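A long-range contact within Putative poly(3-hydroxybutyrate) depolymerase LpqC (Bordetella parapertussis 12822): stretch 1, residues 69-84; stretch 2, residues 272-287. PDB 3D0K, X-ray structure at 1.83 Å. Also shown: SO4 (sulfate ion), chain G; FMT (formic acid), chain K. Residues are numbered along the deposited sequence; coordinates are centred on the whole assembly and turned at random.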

ATOM      1  N   ASP A  69      -7.972 -12.405   3.604  1.00 21.24           N
ATOM      2  CA  ASP A  69      -8.846 -11.596   4.437  1.00 22.52           C
ATOM      3  C   ASP A  69      -9.018 -10.187   3.893  1.00 21.81           C
ATOM      4  O   ASP A  69     -10.144  -9.698   3.776  1.00 21.61           O
ATOM      5  CB  ASP A  69      -8.261 -11.468   5.841  1.00 21.87           C
ATOM      6  CG  ASP A  69      -8.500 -12.699   6.714  1.00 26.76           C
ATOM      7  OD1 ASP A  69      -9.266 -13.626   6.321  1.00 30.48           O
ATOM      8  OD2 ASP A  69      -7.897 -12.716   7.818  1.00 26.19           O
ATOM      9  N   TYR A  70      -7.901  -9.523   3.567  1.00 20.51           N
ATOM     10  CA  TYR A  70      -7.991  -8.158   3.008  1.00 20.24           C
ATOM     11  C   TYR A  70      -8.787  -8.086   1.698  1.00 19.83           C
ATOM     12  O   TYR A  70      -9.580  -7.165   1.461  1.00 19.19           O
ATOM     13  CB  TYR A  70      -6.606  -7.577   2.844  1.00 19.92           C
ATOM     14  CG  TYR A  70      -6.196  -6.898   4.102  1.00 19.66           C
ATOM     15  CD1 TYR A  70      -6.518  -5.572   4.309  1.00 21.47           C
ATOM     16  CD2 TYR A  70      -5.583  -7.605   5.143  1.00 21.21           C
ATOM     17  CE1 TYR A  70      -6.152  -4.906   5.500  1.00 21.88           C
ATOM     18  CE2 TYR A  70      -5.243  -6.976   6.361  1.00 19.86           C
ATOM     19  CZ  TYR A  70      -5.531  -5.607   6.517  1.00 23.54           C
ATOM     20  OH  TYR A  70      -5.189  -4.919   7.672  1.00 22.05           O
ATOM     21  N   ARG A  71      -8.592  -9.097   0.861  1.00 18.58           N
ATOM     22  CA  ARG A  71      -9.350  -9.191  -0.390  1.00 18.72           C
ATOM     23  C   ARG A  71     -10.862  -9.285  -0.050  1.00 19.07           C
ATOM     24  O   ARG A  71     -11.691  -8.628  -0.667  1.00 19.59           O
ATOM     25  CB  ARG A  71      -8.850 -10.407  -1.183  1.00 16.36           C
ATOM     26  CG  ARG A  71      -9.678 -10.765  -2.459  1.00 21.34           C
ATOM     27  CD  ARG A  71     -10.945 -11.650  -2.207  1.00 19.42           C
ATOM     28  NE  ARG A  71     -10.703 -12.797  -1.325  1.00 20.01           N
ATOM     29  CZ  ARG A  71      -9.977 -13.868  -1.636  1.00 17.53           C
ATOM     30  NH1 ARG A  71      -9.842 -14.817  -0.734  1.00 20.65           N
ATOM     31  NH2 ARG A  71      -9.414 -14.018  -2.850  1.00 19.84           N
ATOM     32  N   ASP A  72     -11.193 -10.064   0.972  1.00 20.09           N
ATOM     33  CA  ASP A  72     -12.615 -10.234   1.409  1.00 20.61           C
ATOM     34  C   ASP A  72     -13.210  -8.909   1.893  1.00 20.52           C
ATOM     35  O   ASP A  72     -14.408  -8.625   1.662  1.00 21.06           O
ATOM     36  CB  ASP A  72     -12.721 -11.258   2.540  1.00 21.54           C
ATOM     37  CG  ASP A  72     -12.566 -12.723   2.059  1.00 24.37           C
ATOM     38  OD1 ASP A  72     -12.480 -12.988   0.853  1.00 24.57           O
ATOM     39  OD2 ASP A  72     -12.517 -13.614   2.928  1.00 30.65           O
ATOM     40  N   PHE A  73     -12.406  -8.111   2.603  1.00 19.47           N
ATOM     41  CA  PHE A  73     -12.905  -6.815   3.123  1.00 19.51           C
ATOM     42  C   PHE A  73     -13.406  -5.906   2.011  1.00 18.84           C
ATOM     43  O   PHE A  73     -14.306  -5.094   2.244  1.00 18.96           O
ATOM     44  CB  PHE A  73     -11.804  -6.019   3.835  1.00 19.83           C
ATOM     45  CG  PHE A  73     -11.215  -6.703   5.017  1.00 19.87           C
ATOM     46  CD1 PHE A  73     -11.903  -7.701   5.695  1.00 20.48           C
ATOM     47  CD2 PHE A  73      -9.927  -6.324   5.458  1.00 21.55           C
ATOM     48  CE1 PHE A  73     -11.323  -8.347   6.836  1.00 22.34           C
ATOM     49  CE2 PHE A  73      -9.335  -6.939   6.596  1.00 23.19           C
ATOM     50  CZ  PHE A  73     -10.040  -7.970   7.269  1.00 22.49           C
ATOM     51  N   TRP A  74     -12.811  -6.023   0.814  1.00 17.02           N
ATOM     52  CA  TRP A  74     -13.152  -5.186  -0.333  1.00 17.76           C
ATOM     53  C   TRP A  74     -14.278  -5.711  -1.243  1.00 18.97           C
ATOM     54  O   TRP A  74     -14.661  -5.028  -2.194  1.00 19.06           O
ATOM     55  CB  TRP A  74     -11.906  -4.905  -1.177  1.00 17.22           C
ATOM     56  CG  TRP A  74     -11.010  -3.867  -0.530  1.00 17.67           C
ATOM     57  CD1 TRP A  74     -10.121  -4.050   0.532  1.00 18.04           C
ATOM     58  CD2 TRP A  74     -10.988  -2.490  -0.848  1.00 18.25           C
ATOM     59  NE1 TRP A  74      -9.498  -2.836   0.844  1.00 16.57           N
ATOM     60  CE2 TRP A  74     -10.028  -1.867   0.017  1.00 18.97           C
ATOM     61  CE3 TRP A  74     -11.646  -1.705  -1.828  1.00 21.44           C
ATOM     62  CZ2 TRP A  74      -9.735  -0.498  -0.064  1.00 20.80           C
ATOM     63  CZ3 TRP A  74     -11.355  -0.340  -1.901  1.00 19.00           C
ATOM     64  CH2 TRP A  74     -10.402   0.245  -1.013  1.00 20.50           C
ATOM     65  N   ILE A  75     -14.780  -6.916  -0.977  1.00 18.20           N
ATOM     66  CA  ILE A  75     -15.880  -7.473  -1.786  1.00 19.21           C
ATOM     67  C   ILE A  75     -17.146  -6.576  -1.916  1.00 19.07           C
ATOM     68  O   ILE A  75     -17.628  -6.325  -3.037  1.00 20.39           O
ATOM     69  CB  ILE A  75     -16.207  -8.930  -1.400  1.00 18.95           C
ATOM     70  CG1 ILE A  75     -15.039  -9.862  -1.863  1.00 19.65           C
ATOM     71  CG2 ILE A  75     -17.558  -9.388  -2.053  1.00 20.18           C
ATOM     72  CD1 ILE A  75     -15.166 -11.303  -1.262  1.00 20.55           C
ATOM     73  N   PRO A  76     -17.703  -6.102  -0.797  1.00 19.81           N
ATOM     74  CA  PRO A  76     -18.908  -5.289  -0.968  1.00 20.54           C
ATOM     75  C   PRO A  76     -18.699  -4.036  -1.832  1.00 19.97           C
ATOM     76  O   PRO A  76     -19.532  -3.746  -2.691  1.00 19.54           O
ATOM     77  CB  PRO A  76     -19.298  -4.935   0.480  1.00 21.95           C
ATOM     78  CG  PRO A  76     -18.640  -6.052   1.310  1.00 21.34           C
ATOM     79  CD  PRO A  76     -17.340  -6.266   0.635  1.00 19.72           C
ATOM     80  N   ALA A  77     -17.583  -3.332  -1.639  1.00 20.01           N
ATOM     81  CA  ALA A  77     -17.254  -2.182  -2.496  1.00 20.13           C
ATOM     82  C   ALA A  77     -17.042  -2.623  -3.978  1.00 18.82           C
ATOM     83  O   ALA A  77     -17.448  -1.905  -4.902  1.00 19.59           O
ATOM     84  CB  ALA A  77     -15.998  -1.413  -1.934  1.00 20.66           C
ATOM     85  N   ALA A  78     -16.408  -3.791  -4.195  1.00 18.08           N
ATOM     86  CA  ALA A  78     -16.142  -4.294  -5.565  1.00 17.77           C
ATOM     87  C   ALA A  78     -17.453  -4.618  -6.231  1.00 17.81           C
ATOM     88  O   ALA A  78     -17.640  -4.348  -7.413  1.00 18.42           O
ATOM     89  CB  ALA A  78     -15.255  -5.554  -5.538  1.00 16.66           C
ATOM     90  N   ASP A  79     -18.375  -5.201  -5.474  1.00 17.39           N
ATOM     91  CA  ASP A  79     -19.696  -5.564  -6.064  1.00 18.89           C
ATOM     92  C   ASP A  79     -20.483  -4.305  -6.436  1.00 20.65           C
ATOM     93  O   ASP A  79     -21.164  -4.272  -7.478  1.00 22.16           O
ATOM     94  CB  ASP A  79     -20.503  -6.353  -5.044  1.00 18.72           C
ATOM     95  CG  ASP A  79     -20.013  -7.777  -4.899  1.00 19.74           C
ATOM     96  OD1 ASP A  79     -19.277  -8.264  -5.783  1.00 18.88           O
ATOM     97  OD2 ASP A  79     -20.361  -8.424  -3.887  1.00 19.55           O
ATOM     98  N   ARG A  80     -20.433  -3.285  -5.569  1.00 21.57           N
ATOM     99  CA  ARG A  80     -21.188  -2.020  -5.798  1.00 23.89           C
ATOM    100  C   ARG A  80     -20.577  -1.200  -6.969  1.00 23.31           C
ATOM    101  O   ARG A  80     -21.261  -0.771  -7.907  1.00 23.17           O
ATOM    102  CB  ARG A  80     -21.224  -1.208  -4.490  1.00 24.43           C
ATOM    103  CG  ARG A  80     -21.983   0.118  -4.565  1.00 31.44           C
ATOM    104  CD  ARG A  80     -22.704   0.400  -3.229  1.00 43.09           C
ATOM    105  NE  ARG A  80     -23.064   1.817  -3.068  1.00 46.68           N
ATOM    106  CZ  ARG A  80     -22.319   2.722  -2.422  1.00 48.26           C
ATOM    107  NH1 ARG A  80     -21.171   2.381  -1.830  1.00 47.71           N
ATOM    108  NH2 ARG A  80     -22.739   3.973  -2.346  1.00 49.21           N
ATOM    109  N   HIS A  81     -19.263  -1.054  -6.947  1.00 22.66           N
ATOM    110  CA  HIS A  81     -18.579  -0.200  -7.890  1.00 22.12           C
ATOM    111  C   HIS A  81     -17.946  -0.897  -9.066  1.00 23.84           C
ATOM    112  O   HIS A  81     -17.405  -0.204  -9.941  1.00 24.67           O
ATOM    113  CB  HIS A  81     -17.544   0.668  -7.156  1.00 23.33           C
ATOM    114  CG  HIS A  81     -18.135   1.497  -6.070  1.00 22.72           C
ATOM    115  ND1 HIS A  81     -18.954   2.571  -6.333  1.00 26.38           N
ATOM    116  CD2 HIS A  81     -18.057   1.397  -4.724  1.00 26.70           C
ATOM    117  CE1 HIS A  81     -19.356   3.097  -5.194  1.00 23.91           C
ATOM    118  NE2 HIS A  81     -18.808   2.421  -4.201  1.00 27.17           N
ATOM    119  N   LYS A  82     -18.017  -2.242  -9.106  1.00 22.15           N
ATOM    120  CA  LYS A  82     -17.399  -3.053 -10.194  1.00 22.26           C
ATOM    121  C   LYS A  82     -15.872  -2.815 -10.234  1.00 21.56           C
ATOM    122  O   LYS A  82     -15.330  -2.351 -11.213  1.00 22.80           O
ATOM    123  CB  LYS A  82     -18.061  -2.782 -11.539  1.00 21.94           C
ATOM    124  CG  LYS A  82     -19.608  -2.954 -11.529  1.00 23.97           C
ATOM    125  CD  LYS A  82     -19.979  -4.272 -10.904  1.00 23.76           C
ATOM    126  CE  LYS A  82     -21.508  -4.468 -10.902  1.00 30.45           C
ATOM    127  NZ  LYS A  82     -21.849  -5.391  -9.777  1.00 29.86           N
ATOM    128  N   LEU A  83     -15.211  -3.147  -9.142  1.00 19.86           N
ATOM    129  CA  LEU A  83     -13.777  -2.984  -9.038  1.00 19.61           C
ATOM    130  C   LEU A  83     -13.141  -4.351  -9.117  1.00 19.29           C
ATOM    131  O   LEU A  83     -13.646  -5.281  -8.492  1.00 18.75           O
ATOM    132  CB  LEU A  83     -13.433  -2.439  -7.641  1.00 19.12           C
ATOM    133  CG  LEU A  83     -14.301  -1.247  -7.186  1.00 22.17           C
ATOM    134  CD1 LEU A  83     -14.047  -0.931  -5.720  1.00 20.69           C
ATOM    135  CD2 LEU A  83     -14.006  -0.046  -8.096  1.00 22.38           C
ATOM    136  N   LEU A  84     -11.962  -4.439  -9.752  1.00 17.98           N
ATOM    137  CA  LEU A  84     -11.174  -5.665  -9.679  1.00 17.18           C
ATOM    138  C   LEU A  84     -10.228  -5.573  -8.462  1.00 17.30           C
ATOM    139  O   LEU A  84      -9.439  -4.651  -8.356  1.00 18.46           O
ATOM    140  CB  LEU A  84     -10.366  -5.816 -10.955  1.00 18.65           C
ATOM    141  CG  LEU A  84      -9.458  -7.065 -10.996  1.00 17.57           C
ATOM    142  CD1 LEU A  84     -10.322  -8.350 -11.025  1.00 20.30           C
ATOM    143  CD2 LEU A  84      -8.513  -6.952 -12.240  1.00 18.92           C
ATOM    144  N   ASP A 272      -8.143  -1.175  12.573  1.00 22.77           N
ATOM    145  CA  ASP A 272      -9.156  -2.092  12.094  1.00 21.42           C
ATOM    146  C   ASP A 272      -9.094  -2.013  10.546  1.00 19.94           C
ATOM    147  O   ASP A 272      -9.676  -1.125   9.927  1.00 18.66           O
ATOM    148  CB  ASP A 272     -10.514  -1.647  12.661  1.00 23.66           C
ATOM    149  CG  ASP A 272     -11.689  -2.583  12.306  1.00 29.15           C
ATOM    150  OD1 ASP A 272     -12.731  -2.418  13.005  1.00 37.24           O
ATOM    151  OD2 ASP A 272     -11.626  -3.445  11.382  1.00 28.75           O
ATOM    152  N   GLY A 273      -8.329  -2.918   9.961  1.00 18.69           N
ATOM    153  CA  GLY A 273      -8.107  -2.938   8.500  1.00 18.56           C
ATOM    154  C   GLY A 273      -9.396  -3.065   7.706  1.00 21.52           C
ATOM    155  O   GLY A 273      -9.516  -2.461   6.631  1.00 21.73           O
ATOM    156  N   GLN A 274     -10.361  -3.837   8.201  1.00 21.54           N
ATOM    157  CA  GLN A 274     -11.658  -3.933   7.507  1.00 22.13           C
ATOM    158  C   GLN A 274     -12.406  -2.590   7.509  1.00 21.66           C
ATOM    159  O   GLN A 274     -12.910  -2.175   6.477  1.00 21.64           O
ATOM    160  CB  GLN A 274     -12.547  -4.973   8.189  1.00 22.53           C
ATOM    161  CG  GLN A 274     -13.865  -5.121   7.437  1.00 27.43           C
ATOM    162  CD  GLN A 274     -14.609  -6.369   7.771  1.00 32.95           C
ATOM    163  OE1 GLN A 274     -15.465  -6.812   6.989  1.00 36.79           O
ATOM    164  NE2 GLN A 274     -14.309  -6.957   8.926  1.00 31.71           N
ATOM    165  N   ALA A 275     -12.519  -1.937   8.676  1.00 21.48           N
ATOM    166  CA  ALA A 275     -13.171  -0.621   8.731  1.00 20.17           C
ATOM    167  C   ALA A 275     -12.416   0.378   7.841  1.00 20.11           C
ATOM    168  O   ALA A 275     -13.030   1.174   7.163  1.00 19.25           O
ATOM    169  CB  ALA A 275     -13.220  -0.084  10.158  1.00 19.93           C
HETATM  170  N   MSE A 276     -11.082   0.360   7.888  1.00 18.71           N
HETATM  171  CA  MSE A 276     -10.297   1.344   7.171  1.00 19.45           C
HETATM  172  C   MSE A 276     -10.417   1.088   5.651  1.00 18.72           C
HETATM  173  O   MSE A 276     -10.449   2.041   4.860  1.00 19.47           O
HETATM  174  CB  MSE A 276      -8.827   1.358   7.609  1.00 19.35           C
HETATM  175  CG  MSE A 276      -8.629   1.734   9.105  1.00 21.09           C
HETATM  176 SE   MSE A 276      -9.105   3.671   9.413  0.75 28.84          SE
HETATM  177  CE  MSE A 276      -7.425   4.380   8.675  1.00 22.99           C
ATOM    178  N   SER A 277     -10.519  -0.184   5.265  1.00 17.72           N
ATOM    179  CA  SER A 277     -10.832  -0.564   3.884  1.00 18.69           C
ATOM    180  C   SER A 277     -12.168   0.042   3.400  1.00 18.50           C
ATOM    181  O   SER A 277     -12.235   0.583   2.295  1.00 18.15           O
ATOM    182  CB  SER A 277     -10.857  -2.097   3.694  1.00 17.84           C
ATOM    183  OG  SER A 277      -9.573  -2.659   3.898  1.00 18.24           O
ATOM    184  N   GLN A 278     -13.222  -0.078   4.192  1.00 18.62           N
ATOM    185  CA  GLN A 278     -14.534   0.396   3.779  1.00 18.73           C
ATOM    186  C   GLN A 278     -14.621   1.933   3.769  1.00 18.98           C
ATOM    187  O   GLN A 278     -15.319   2.532   2.941  1.00 19.50           O
ATOM    188  CB  GLN A 278     -15.611  -0.242   4.667  1.00 20.67           C
ATOM    189  CG  GLN A 278     -15.572  -1.769   4.631  1.00 24.32           C
ATOM    190  CD  GLN A 278     -16.942  -2.398   4.651  1.00 37.56           C
ATOM    191  OE1 GLN A 278     -17.687  -2.291   5.636  1.00 40.81           O
ATOM    192  NE2 GLN A 278     -17.293  -3.084   3.550  1.00 43.53           N
ATOM    193  N   VAL A 279     -13.885   2.563   4.672  1.00 18.39           N
ATOM    194  CA  VAL A 279     -13.775   4.022   4.676  1.00 18.33           C
ATOM    195  C   VAL A 279     -13.051   4.506   3.441  1.00 18.09           C
ATOM    196  O   VAL A 279     -13.434   5.476   2.840  1.00 18.29           O
ATOM    197  CB  VAL A 279     -13.095   4.490   5.962  1.00 19.51           C
ATOM    198  CG1 VAL A 279     -12.624   5.945   5.869  1.00 20.28           C
ATOM    199  CG2 VAL A 279     -14.037   4.213   7.165  1.00 16.07           C
ATOM    200  N   CYS A 280     -11.937   3.854   3.111  1.00 19.90           N
ATOM    201  CA  CYS A 280     -11.162   4.187   1.914  1.00 19.17           C
ATOM    202  C   CYS A 280     -11.966   4.064   0.611  1.00 19.73           C
ATOM    203  O   CYS A 280     -11.855   4.919  -0.272  1.00 19.69           O
ATOM    204  CB  CYS A 280      -9.889   3.323   1.854  1.00 18.40           C
ATOM    205  SG  CYS A 280      -8.770   3.942   0.544  1.00 24.68           S
ATOM    206  N   ALA A 281     -12.755   2.989   0.519  1.00 18.28           N
ATOM    207  CA  ALA A 281     -13.648   2.725  -0.605  1.00 17.60           C
ATOM    208  C   ALA A 281     -14.689   3.812  -0.692  1.00 18.40           C
ATOM    209  O   ALA A 281     -15.026   4.243  -1.793  1.00 17.91           O
ATOM    210  CB  ALA A 281     -14.305   1.398  -0.441  1.00 18.18           C
ATOM    211  N   SER A 282     -15.215   4.230   0.467  1.00 17.36           N
ATOM    212  CA  SER A 282     -16.192   5.312   0.500  1.00 19.47           C
ATOM    213  C   SER A 282     -15.588   6.635  -0.003  1.00 19.42           C
ATOM    214  O   SER A 282     -16.211   7.359  -0.757  1.00 20.32           O
ATOM    215  CB  SER A 282     -16.745   5.507   1.937  1.00 19.82           C
ATOM    216  OG  SER A 282     -17.740   6.539   1.951  1.00 23.58           O
ATOM    217  N   LEU A 283     -14.372   6.949   0.428  1.00 18.39           N
ATOM    218  CA  LEU A 283     -13.751   8.190   0.062  1.00 19.19           C
ATOM    219  C   LEU A 283     -13.448   8.207  -1.447  1.00 18.84           C
ATOM    220  O   LEU A 283     -13.688   9.214  -2.118  1.00 18.79           O
ATOM    221  CB  LEU A 283     -12.464   8.394   0.879  1.00 19.03           C
ATOM    222  CG  LEU A 283     -12.672   8.818   2.314  1.00 21.48           C
ATOM    223  CD1 LEU A 283     -11.344   8.545   3.079  1.00 20.64           C
ATOM    224  CD2 LEU A 283     -13.191  10.312   2.396  1.00 19.34           C
ATOM    225  N   TRP A 284     -12.972   7.073  -1.973  1.00 17.99           N
ATOM    226  CA  TRP A 284     -12.560   6.959  -3.364  1.00 18.07           C
ATOM    227  C   TRP A 284     -13.736   6.819  -4.306  1.00 18.85           C
ATOM    228  O   TRP A 284     -13.740   7.376  -5.404  1.00 20.30           O
ATOM    229  CB  TRP A 284     -11.690   5.702  -3.543  1.00 16.99           C
ATOM    230  CG  TRP A 284     -10.259   5.874  -3.179  1.00 16.64           C
ATOM    231  CD1 TRP A 284      -9.574   7.062  -3.009  1.00 17.42           C
ATOM    232  CD2 TRP A 284      -9.314   4.830  -3.002  1.00 19.76           C
ATOM    233  NE1 TRP A 284      -8.250   6.796  -2.713  1.00 18.28           N
ATOM    234  CE2 TRP A 284      -8.061   5.434  -2.714  1.00 18.13           C
ATOM    235  CE3 TRP A 284      -9.391   3.414  -3.073  1.00 18.83           C
ATOM    236  CZ2 TRP A 284      -6.883   4.678  -2.540  1.00 19.34           C
ATOM    237  CZ3 TRP A 284      -8.215   2.666  -2.821  1.00 19.39           C
ATOM    238  CH2 TRP A 284      -6.988   3.299  -2.585  1.00 17.55           C
ATOM    239  N   PHE A 285     -14.707   6.020  -3.925  1.00 19.02           N
ATOM    240  CA  PHE A 285     -15.752   5.692  -4.886  1.00 20.48           C
ATOM    241  C   PHE A 285     -17.110   6.268  -4.612  1.00 21.96           C
ATOM    242  O   PHE A 285     -17.890   6.405  -5.534  1.00 21.27           O
ATOM    243  CB  PHE A 285     -15.811   4.196  -5.121  1.00 19.83           C
ATOM    244  CG  PHE A 285     -14.502   3.641  -5.576  1.00 18.73           C
ATOM    245  CD1 PHE A 285     -13.962   4.003  -6.820  1.00 20.78           C
ATOM    246  CD2 PHE A 285     -13.759   2.839  -4.731  1.00 19.60           C
ATOM    247  CE1 PHE A 285     -12.724   3.532  -7.224  1.00 17.79           C
ATOM    248  CE2 PHE A 285     -12.494   2.346  -5.127  1.00 20.55           C
ATOM    249  CZ  PHE A 285     -11.970   2.686  -6.382  1.00 17.95           C
ATOM    250  N   ASP A 286     -17.394   6.610  -3.357  1.00 23.07           N
ATOM    251  CA  ASP A 286     -18.589   7.428  -3.046  1.00 25.19           C
ATOM    252  C   ASP A 286     -18.294   8.918  -2.883  1.00 25.85           C
ATOM    253  O   ASP A 286     -19.223   9.725  -2.731  1.00 26.65           O
ATOM    254  CB  ASP A 286     -19.267   6.934  -1.773  1.00 25.37           C
ATOM    255  CG  ASP A 286     -19.902   5.585  -1.946  1.00 29.52           C
ATOM    256  OD1 ASP A 286     -20.056   5.163  -3.103  1.00 29.98           O
ATOM    257  OD2 ASP A 286     -20.301   4.973  -0.928  1.00 32.88           O
ATOM    258  N   GLY A 287     -17.018   9.279  -2.846  1.00 25.98           N
ATOM    259  CA  GLY A 287     -16.595  10.659  -2.703  1.00 25.77           C
ATOM    260  C   GLY A 287     -16.938  11.275  -1.358  1.00 25.41           C
ATOM    261  O   GLY A 287     -17.183  12.466  -1.265  1.00 27.15           O
TER
HETATM  262  S   SO4 G 306      -3.514  -5.516  10.757  1.00 42.56           S
HETATM  263  O1  SO4 G 306      -4.386  -4.378  10.976  1.00 45.38           O
HETATM  264  O2  SO4 G 306      -2.228  -5.262  11.378  1.00 42.81           O
HETATM  265  O3  SO4 G 306      -4.109  -6.719  11.319  1.00 45.43           O
HETATM  266  O4  SO4 G 306      -3.373  -5.709   9.309  1.00 46.01           O
HETATM  267  C   FMT K 310      -5.099 -15.491   4.431  1.00 33.96           C
HETATM  268  O1  FMT K 310      -5.907 -14.709   5.048  1.00 30.62           O
HETATM  269  O2  FMT K 310      -4.300 -15.210   3.441  1.00 33.68           O
HETATM  270  O   HOH W   1     -15.915  -3.301   0.845  1.00 20.62           O
HETATM  271  O   HOH W   2     -16.046  -5.442   4.430  1.00 39.00           O
HETATM  272  O   HOH W   3     -18.157   2.651  -1.097  1.00 35.52           O

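Polar groups at a helix interface usually need partners, from either helix, from water or from a bound ion, and this contact in a putative poly(3-hydroxybutyrate) depolymerase shows several ways of providing them. Two helical segments of the first stretch, one covering Tyr-70 and the other reaching His-81, lie along helix 273-286, with N-to-C directions 40° and 22° from that of the long helix. The pairing buries 746 Å² between stretches whose touching residues are at least 200 apart in sequence.

One amide of the helix's first turn is capped from just outside it: Ala-275 N donates to Asp-272 OD2 at 3.2 Å. Gly-273 follows, where Tyr-70 OH comes within 3.6 Å of Gly-273 CA; a CB here would clash with that hydroxyl. The hydroxyl itself is spoken for, donating from Tyr-70 OH to O4 of the sulfate ion at 2.6 Å.

Ser-277 shows how a hydroxyl can be buried in a helix. Ser-277 OG donates to Gly-273 O one turn back (2.7 Å), an acceptor that also receives Ser-277 N at 2.8 Å. Trp-74 NE1 lies 3.1 Å from Ser-277 OG, while the far end of the indole runs on to apolar neighbours, with Trp-74 CZ3 3.7 Å from Ala-281 CB.

Between the two helical segments, Phe-73 O is served by solvent: it accepts from water 1 and water 2, each oxygen 2.8 Å away. Water 1 in turn accepts from Ala-77 N (3.0 Å) and Gln-278 NE2 (3.0 Å), and water 2 donates to Gln-274 OE1 (3.0 Å), so two ordered waters join the stretches where no direct backbone bond does. The Phe-73 ring, meanwhile, is covered by aliphatic carbon: Gln-274 CB sits 3.7 Å from the centroid of the Phe-73 ring, over its face.

Small side chains allow close packing midway, with Ala-77 CB 3.6 Å from Ala-281 CB. Beyond them, Phe-285 CB lies over the His-81 ring, 3.5 Å from its centroid, and Leu-83 CD2 covers a face of the Phe-285 ring at 3.9 Å from that centroid.

Charge closes the far end. Arg-80 NH1 donates to Asp-286 OD2 at 2.9 Å in a salt bridge, supplemented by a weak bond from Arg-80 NH2 to Asp-286 OD2 at 3.0 Å. The other carboxylate oxygen, Asp-286 OD1, lies at the edge of the imidazole, 3.0 Å from His-81 CE1. Water 3 hydrogen-bonds His-81 NE2 (3.2 Å) and donates weakly to Asp-286 OD2 (3.2 Å), adding a solvent link beside the direct ionic one.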